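Local coordinates for protein carbohydrate oxidase (Microdochium nivale, PDB 3RJA) that catalyses the selective oxidation of the C1 hydroxyl of mono-, oligo- and polysaccharides to lactones, using FAD and reducing molecular oxygen to hydrogen peroxide, at residues A[5-10]-A[39-44]; A[162-165]-A[171-174]. All blocks are in the same frame, centred on the assembly; numbering follows the deposited sequence.

Contact 1: residues A[5-10]-A[39-44]; sequences ACLSAA and AIAQTQ. With ABL ((2R,3R,4R,5R)-4,5-dihydroxy-2-(hydroxymethyl)-6-oxopiperidin-3-yl beta-D-glucopyranoside), chain H.
The backbone of A41 is hydrogen-bonded to both M85 and Q87 of strand 84-87, and its methyl faces helix 2-9, from which L7 reaches over to A39 and A41 of strand 39-42. The contact itself is wholly apolar and small, burying 106 Å² in all. L7 CD1 settles between the two alanine methyls: it lies 4.3 Å from A39 CB and equally far from A41 CB. The second branch leans along the strand, so that L7 CD2 also comes within 4.3 Å of A41 CB. With chi2 of L7 at 166°, CD1 is anti to CA and becomes the farthest-reaching methyl of the side chain. The short alanines allow a single leucine to bridge alternate residues on one side of the strand; I40, between them, turns its side chain to the other side, against D15. Strand 39-42 is one of the two edge strands of a three-stranded parallel sheet in the FAD-binding domain, and a backbone bond of A39 to M85 adds to those of A41 in pairing it with strand 84-87. It leads into helix 46-58 and on to strand 63-66 in a beta-alpha-beta connection that leaves strand 84-87 in the middle. L7 also packs on L84 and C55, and the disulfide C6-C55 ties the N-terminal helix covalently to helix 46-58. At the far end of the strand, Q42 lines the pocket of a bound ABL. CG of Q42 is anti to the backbone N (chi1 -167°), and the chain runs beside the hydroxymethyl carbon C6A of the ligand, 4.1 Å from Q42 CB. T19 OG1 and I16 N hydrogen-bond the sugar analogue.

Contact 2: residues A[162-165]-A[171-174]; sequences GVTV and RIVE
The carboxylate of E174 is met on the syn side of OE1 by the hydroxyl of T164, which lies just 16° out of the carboxylate plane. The bond from T164 OG1 to E174 OE1 measures 2.9 Å. T164 also presents its methyl to the same group, with CG2 3.6 Å from E174 OE2. A bend at chi2 of E174 (-62°) folds the carboxylate back beside T164, so the two side chains run side by side. K201 forms a salt bridge with the same OE1, which thus has both a hydroxyl and a positive charge as partners and probably stays ionised. On the same face of the sheet T164 CG2 presses on I172 CG2 at 3.5 Å, a tight methyl contact. Beneath these groups the strands run antiparallel at 170°. T164 and E174 form a non-hydrogen-bonded pair, whereas V165 and V173 form a hydrogen-bonded one, with V165 N to V173 O at 2.7 Å and V173 N to V165 O at 2.9 Å. The valines turn to the opposite face, V165 CB lying 4.4 Å from V173 CG2. Beside the non-hydrogen-bonded pair, E174 CA approaches V163 O at 3.4 Å in a CA-H...O contact. This is a beta hairpin of the FAD-binding domain. Strand 160-166 is flanked on its other side by strand 196-206, helix 181-190 packs on V163 and V173 through I187 and L183, and helix 46-58 meets I172 through T46 and Q50.

Overall arrangement
Contact 1 closes before contact 2 opens along the chain, and the two lie on the same side of its centre, with centres 21 Å apart and nearest atoms about 11 Å apart. They belong to different sheets: strand 39-42 of contact 1 to the three-stranded parallel sheet, 162-165 and 171-174 to the antiparallel one. Helix 46-58 is the element they share, packing on L7 in the first and on I172 in the second, so it links the two sheets. Segment 39-44 and the hairpin both fall in the FAD-binding domain; FAD is closer to contact 2 (about 7 Å from the V165 side chain) than to contact 1 (about 13 Å from that of A41).

Contact 1: residues A[5-10]-A[39-44]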
ATOM      1  N   ALA A   5      -0.522  21.941  26.226  1.00 20.22           N
ATOM      2  CA  ALA A   5      -0.765  21.810  27.672  1.00 21.54           C
ATOM      3  C   ALA A   5      -1.495  20.508  27.957  1.00 18.06           C
ATOM      4  O   ALA A   5      -1.121  19.773  28.860  1.00 17.37           O
ATOM      5  CB  ALA A   5      -1.592  22.989  28.173  1.00 21.75           C
ATOM      6  N   CYS A   6      -2.513  20.214  27.145  1.00 16.70           N
ATOM      7  CA  CYS A   6      -3.313  18.990  27.329  1.00 17.03           C
ATOM      8  C   CYS A   6      -2.464  17.735  27.194  1.00 17.25           C
ATOM      9  O   CYS A   6      -2.592  16.816  27.989  1.00 20.50           O
ATOM     10  CB  CYS A   6      -4.471  18.915  26.323  1.00 16.85           C
ATOM     11  SG  CYS A   6      -5.576  17.512  26.625  0.82 15.81           S
ATOM     12  N   LEU A   7      -1.624  17.691  26.162  1.00 15.43           N
ATOM     13  CA  LEU A   7      -0.793  16.532  25.919  1.00 15.80           C
ATOM     14  C   LEU A   7       0.258  16.383  27.033  1.00 15.50           C
ATOM     15  O   LEU A   7       0.514  15.277  27.516  1.00 14.94           O
ATOM     16  CB  LEU A   7      -0.114  16.650  24.540  1.00 14.98           C
ATOM     17  CG  LEU A   7      -1.043  16.493  23.348  1.00 14.63           C
ATOM     18  CD1 LEU A   7      -0.367  16.949  22.045  1.00 15.57           C
ATOM     19  CD2 LEU A   7      -1.621  15.053  23.231  1.00 13.70           C
ATOM     20  N   SER A   8       0.860  17.499  27.431  1.00 16.70           N
ATOM     21  CA  SER A   8       1.900  17.470  28.458  1.00 19.61           C
ATOM     22  C   SER A   8       1.348  17.051  29.828  1.00 20.14           C
ATOM     23  O   SER A   8       1.993  16.282  30.528  1.00 21.58           O
ATOM     24  CB  SER A   8       2.616  18.806  28.526  1.00 21.77           C
ATOM     25  OG  SER A   8       3.625  18.832  27.542  1.00 28.66           O
ATOM     26  N   ALA A   9       0.151  17.535  30.174  1.00 19.96           N
ATOM     27  CA  ALA A   9      -0.563  17.140  31.402  1.00 21.05           C
ATOM     28  C   ALA A   9      -0.786  15.646  31.492  1.00 21.42           C
ATOM     29  O   ALA A   9      -0.804  15.099  32.590  1.00 22.31           O
ATOM     30  CB  ALA A   9      -1.922  17.862  31.500  1.00 19.45           C
ATOM     31  N   ALA A  10      -0.953  14.992  30.336  1.00 20.58           N
ATOM     32  CA  ALA A  10      -1.158  13.530  30.268  1.00 17.46           C
ATOM     33  C   ALA A  10       0.125  12.735  30.091  1.00 16.65           C
ATOM     34  O   ALA A  10       0.083  11.515  29.900  1.00 17.71           O
ATOM     35  CB  ALA A  10      -2.153  13.184  29.140  1.00 17.54           C
ATOM     36  N   ALA A  39      -0.341  20.216  16.439  1.00 10.26           N
ATOM     37  CA  ALA A  39       0.670  19.685  17.327  1.00 10.50           C
ATOM     38  C   ALA A  39       1.013  18.266  16.918  1.00 10.71           C
ATOM     39  O   ALA A  39       0.186  17.592  16.318  1.00 10.33           O
ATOM     40  CB  ALA A  39       0.171  19.722  18.815  1.00  9.82           C
ATOM     41  N   ILE A  40       2.230  17.821  17.255  1.00 11.06           N
ATOM     42  CA  ILE A  40       2.643  16.453  17.009  1.00 11.19           C
ATOM     43  C   ILE A  40       2.921  15.729  18.334  1.00 12.19           C
ATOM     44  O   ILE A  40       3.846  16.110  19.062  1.00 12.86           O
ATOM     45  CB  ILE A  40       3.882  16.382  16.119  1.00 11.32           C
ATOM     46  CG1 ILE A  40       3.722  17.259  14.856  1.00 11.25           C
ATOM     47  CG2 ILE A  40       4.180  14.911  15.717  1.00 10.42           C
ATOM     48  CD1 ILE A  40       4.973  17.183  13.910  1.00 11.69           C
ATOM     49  N   ALA A  41       2.108  14.694  18.626  1.00 11.64           N
ATOM     50  CA  ALA A  41       2.282  13.799  19.775  1.00 11.39           C
ATOM     51  C   ALA A  41       3.148  12.615  19.333  1.00 12.17           C
ATOM     52  O   ALA A  41       2.710  11.786  18.513  1.00 12.28           O
ATOM     53  CB  ALA A  41       0.945  13.287  20.278  1.00 10.61           C
ATOM     54  N   GLN A  42       4.373  12.552  19.850  1.00 11.87           N
ATOM     55  CA  GLN A  42       5.313  11.501  19.460  1.00 12.92           C
ATOM     56  C   GLN A  42       5.176  10.378  20.501  1.00 13.63           C
ATOM     57  O   GLN A  42       5.873  10.382  21.537  1.00 14.13           O
ATOM     58  CB  GLN A  42       6.737  12.047  19.422  1.00 12.55           C
ATOM     59  CG  GLN A  42       7.747  11.121  18.727  1.00 13.41           C
ATOM     60  CD  GLN A  42       9.185  11.569  18.931  1.00 13.71           C
ATOM     61  OE1 GLN A  42       9.782  12.245  18.065  1.00 16.24           O
ATOM     62  NE2 GLN A  42       9.751  11.200  20.060  1.00 11.73           N
ATOM     63  N   THR A  43       4.254   9.449  20.244  1.00 11.80           N
ATOM     64  CA  THR A  43       3.815   8.512  21.277  1.00 12.28           C
ATOM     65  C   THR A  43       4.795   7.371  21.512  1.00 12.31           C
ATOM     66  O   THR A  43       5.444   6.919  20.578  1.00 12.52           O
ATOM     67  CB  THR A  43       2.430   7.905  20.941  1.00 12.30           C
ATOM     68  OG1 THR A  43       2.468   7.260  19.655  1.00 11.08           O
ATOM     69  CG2 THR A  43       1.340   8.993  20.959  1.00 11.67           C
ATOM     70  N   GLN A  44       4.837   6.862  22.739  1.00 12.65           N
ATOM     71  CA  GLN A  44       5.681   5.724  23.085  1.00 12.26           C
ATOM     72  C   GLN A  44       4.858   4.498  23.506  1.00 12.17           C
ATOM     73  O   GLN A  44       5.332   3.364  23.429  1.00 12.95           O
ATOM     74  CB  GLN A  44       6.672   6.114  24.216  1.00 12.71           C
ATOM     75  CG  GLN A  44       7.750   7.106  23.767  1.00 13.23           C
ATOM     76  CD  GLN A  44       8.803   6.483  22.815  1.00 14.68           C
ATOM     77  OE1 GLN A  44       8.974   5.257  22.773  1.00 14.93           O
ATOM     78  NE2 GLN A  44       9.494   7.326  22.047  1.00 13.29           N
TER
HETATM   79  C1A ABL H 605      10.992  16.988  20.046  0.50 21.76           C
HETATM   80  O1A ABL H 605      10.696  17.723  19.075  0.50 19.31           O
HETATM   81  C2A ABL H 605      12.217  17.263  20.919  0.50 22.23           C
HETATM   82  O2A ABL H 605      13.159  17.951  20.099  0.50 23.90           O
HETATM   83  C3A ABL H 605      12.867  15.948  21.378  0.50 22.79           C
HETATM   84  O3A ABL H 605      13.929  16.272  22.293  0.50 24.11           O
HETATM   85  C4A ABL H 605      11.857  15.086  22.082  0.50 21.59           C
HETATM   86  O1  ABL H 605      12.461  13.850  22.508  0.50 24.03           O
HETATM   87  C5A ABL H 605      10.829  14.698  20.985  0.50 20.25           C
HETATM   88  N5  ABL H 605      10.250  15.904  20.365  0.50 20.01           N
HETATM   89  C6A ABL H 605       9.656  13.915  21.618  0.50 18.31           C
HETATM   90  O6A ABL H 605       9.370  14.406  22.915  0.50 16.40           O
HETATM   91  C1  ABL H 605      12.583  13.501  23.909  0.50 27.42           C
HETATM   92  C2  ABL H 605      13.220  12.103  24.017  0.50 28.90           C
HETATM   93  O2  ABL H 605      12.413  11.130  23.346  0.50 28.96           O
HETATM   94  C3  ABL H 605      13.386  11.705  25.478  0.50 29.69           C
HETATM   95  O3  ABL H 605      14.157  10.518  25.505  0.50 30.26           O
HETATM   96  C4  ABL H 605      14.054  12.857  26.292  0.50 29.86           C
HETATM   97  O4  ABL H 605      14.003  12.563  27.680  0.50 30.60           O
HETATM   98  C5  ABL H 605      13.349  14.192  26.028  0.50 29.63           C
HETATM   99  O5  ABL H 605      13.391  14.418  24.611  0.50 29.53           O
HETATM  100  C6  ABL H 605      13.906  15.381  26.823  0.50 30.59           C
HETATM  101  O6  ABL H 605      15.278  15.624  26.658  0.50 30.97           O

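Contact 2: residues A[162-165]-A[171-174]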
ATOM      1  N   GLY A 162      -5.525 -10.298  14.531  1.00 14.87           N
ATOM      2  CA  GLY A 162      -6.131  -9.454  15.565  1.00 15.01           C
ATOM      3  C   GLY A 162      -5.504  -8.070  15.670  1.00 14.14           C
ATOM      4  O   GLY A 162      -4.402  -7.841  15.156  1.00 12.27           O
ATOM      5  N   VAL A 163      -6.206  -7.152  16.337  1.00 12.63           N
ATOM      6  CA  VAL A 163      -5.670  -5.816  16.603  1.00 12.96           C
ATOM      7  C   VAL A 163      -6.138  -5.322  17.966  1.00 14.32           C
ATOM      8  O   VAL A 163      -7.205  -5.723  18.453  1.00 14.75           O
ATOM      9  CB  VAL A 163      -6.069  -4.759  15.512  1.00 12.55           C
ATOM     10  CG1 VAL A 163      -5.249  -4.958  14.218  1.00 11.75           C
ATOM     11  CG2 VAL A 163      -7.590  -4.787  15.210  1.00 13.06           C
ATOM     12  N   THR A 164      -5.318  -4.475  18.580  1.00 12.39           N
ATOM     13  CA  THR A 164      -5.741  -3.643  19.679  1.00 12.77           C
ATOM     14  C   THR A 164      -5.999  -2.281  19.059  1.00 12.09           C
ATOM     15  O   THR A 164      -5.196  -1.786  18.264  1.00 11.55           O
ATOM     16  CB  THR A 164      -4.641  -3.561  20.762  1.00 12.18           C
ATOM     17  OG1 THR A 164      -4.355  -4.893  21.222  1.00 14.58           O
ATOM     18  CG2 THR A 164      -5.098  -2.724  21.957  1.00 11.66           C
ATOM     19  N   VAL A 165      -7.126  -1.673  19.379  1.00 12.29           N
ATOM     20  CA  VAL A 165      -7.490  -0.426  18.684  1.00 11.63           C
ATOM     21  C   VAL A 165      -7.908   0.621  19.703  1.00 12.17           C
ATOM     22  O   VAL A 165      -8.691   0.328  20.617  1.00 13.55           O
ATOM     23  CB  VAL A 165      -8.650  -0.658  17.695  1.00 11.81           C
ATOM     24  CG1 VAL A 165      -8.891   0.577  16.816  1.00 11.85           C
ATOM     25  CG2 VAL A 165      -8.408  -1.874  16.842  1.00 11.73           C
ATOM     26  N   ARG A 171     -11.768   4.689  24.254  1.00 13.67           N
ATOM     27  CA  ARG A 171     -11.664   3.298  24.700  1.00 14.38           C
ATOM     28  C   ARG A 171     -10.630   2.476  23.921  1.00 15.48           C
ATOM     29  O   ARG A 171     -10.384   2.693  22.724  1.00 16.02           O
ATOM     30  CB  ARG A 171     -13.015   2.594  24.630  1.00 14.33           C
ATOM     31  CG  ARG A 171     -14.033   3.127  25.619  1.00 14.03           C
ATOM     32  CD  ARG A 171     -15.282   2.299  25.583  1.00 14.42           C
ATOM     33  NE  ARG A 171     -15.998   2.409  24.305  1.00 15.30           N
ATOM     34  CZ  ARG A 171     -16.364   1.375  23.549  1.00 16.25           C
ATOM     35  NH1 ARG A 171     -16.048   0.123  23.910  1.00 14.90           N
ATOM     36  NH2 ARG A 171     -17.044   1.592  22.420  1.00 18.08           N
ATOM     37  N   ILE A 172     -10.017   1.537  24.607  1.00 14.84           N
ATOM     38  CA  ILE A 172      -9.119   0.598  23.947  1.00 14.10           C
ATOM     39  C   ILE A 172      -9.868  -0.727  23.838  1.00 14.83           C
ATOM     40  O   ILE A 172     -10.391  -1.208  24.843  1.00 14.65           O
ATOM     41  CB  ILE A 172      -7.844   0.414  24.764  1.00 14.24           C
ATOM     42  CG1 ILE A 172      -7.092   1.760  24.890  1.00 13.88           C
ATOM     43  CG2 ILE A 172      -6.987  -0.729  24.152  1.00 12.99           C
ATOM     44  CD1 ILE A 172      -6.012   1.784  25.993  1.00 15.06           C
ATOM     45  N   VAL A 173      -9.956  -1.286  22.627  1.00 14.16           N
ATOM     46  CA  VAL A 173     -10.681  -2.546  22.413  1.00 14.87           C
ATOM     47  C   VAL A 173      -9.864  -3.518  21.569  1.00 15.75           C
ATOM     48  O   VAL A 173      -8.987  -3.106  20.793  1.00 14.36           O
ATOM     49  CB  VAL A 173     -12.086  -2.337  21.731  1.00 14.98           C
ATOM     50  CG1 VAL A 173     -12.971  -1.394  22.544  1.00 14.51           C
ATOM     51  CG2 VAL A 173     -11.951  -1.874  20.263  1.00 12.93           C
ATOM     52  N   GLU A 174     -10.141  -4.804  21.736  1.00 17.54           N
ATOM     53  CA  GLU A 174      -9.578  -5.834  20.876  1.00 18.70           C
ATOM     54  C   GLU A 174     -10.574  -6.139  19.754  1.00 18.92           C
ATOM     55  O   GLU A 174     -11.796  -6.052  19.942  1.00 16.94           O
ATOM     56  CB  GLU A 174      -9.307  -7.113  21.675  1.00 21.96           C
ATOM     57  CG  GLU A 174      -8.460  -6.935  22.934  1.00 26.89           C
ATOM     58  CD  GLU A 174      -7.059  -6.426  22.641  1.00 30.72           C
ATOM     59  OE1 GLU A 174      -6.487  -6.800  21.600  1.00 31.08           O
ATOM     60  OE2 GLU A 174      -6.541  -5.641  23.451  1.00 36.94           O
TER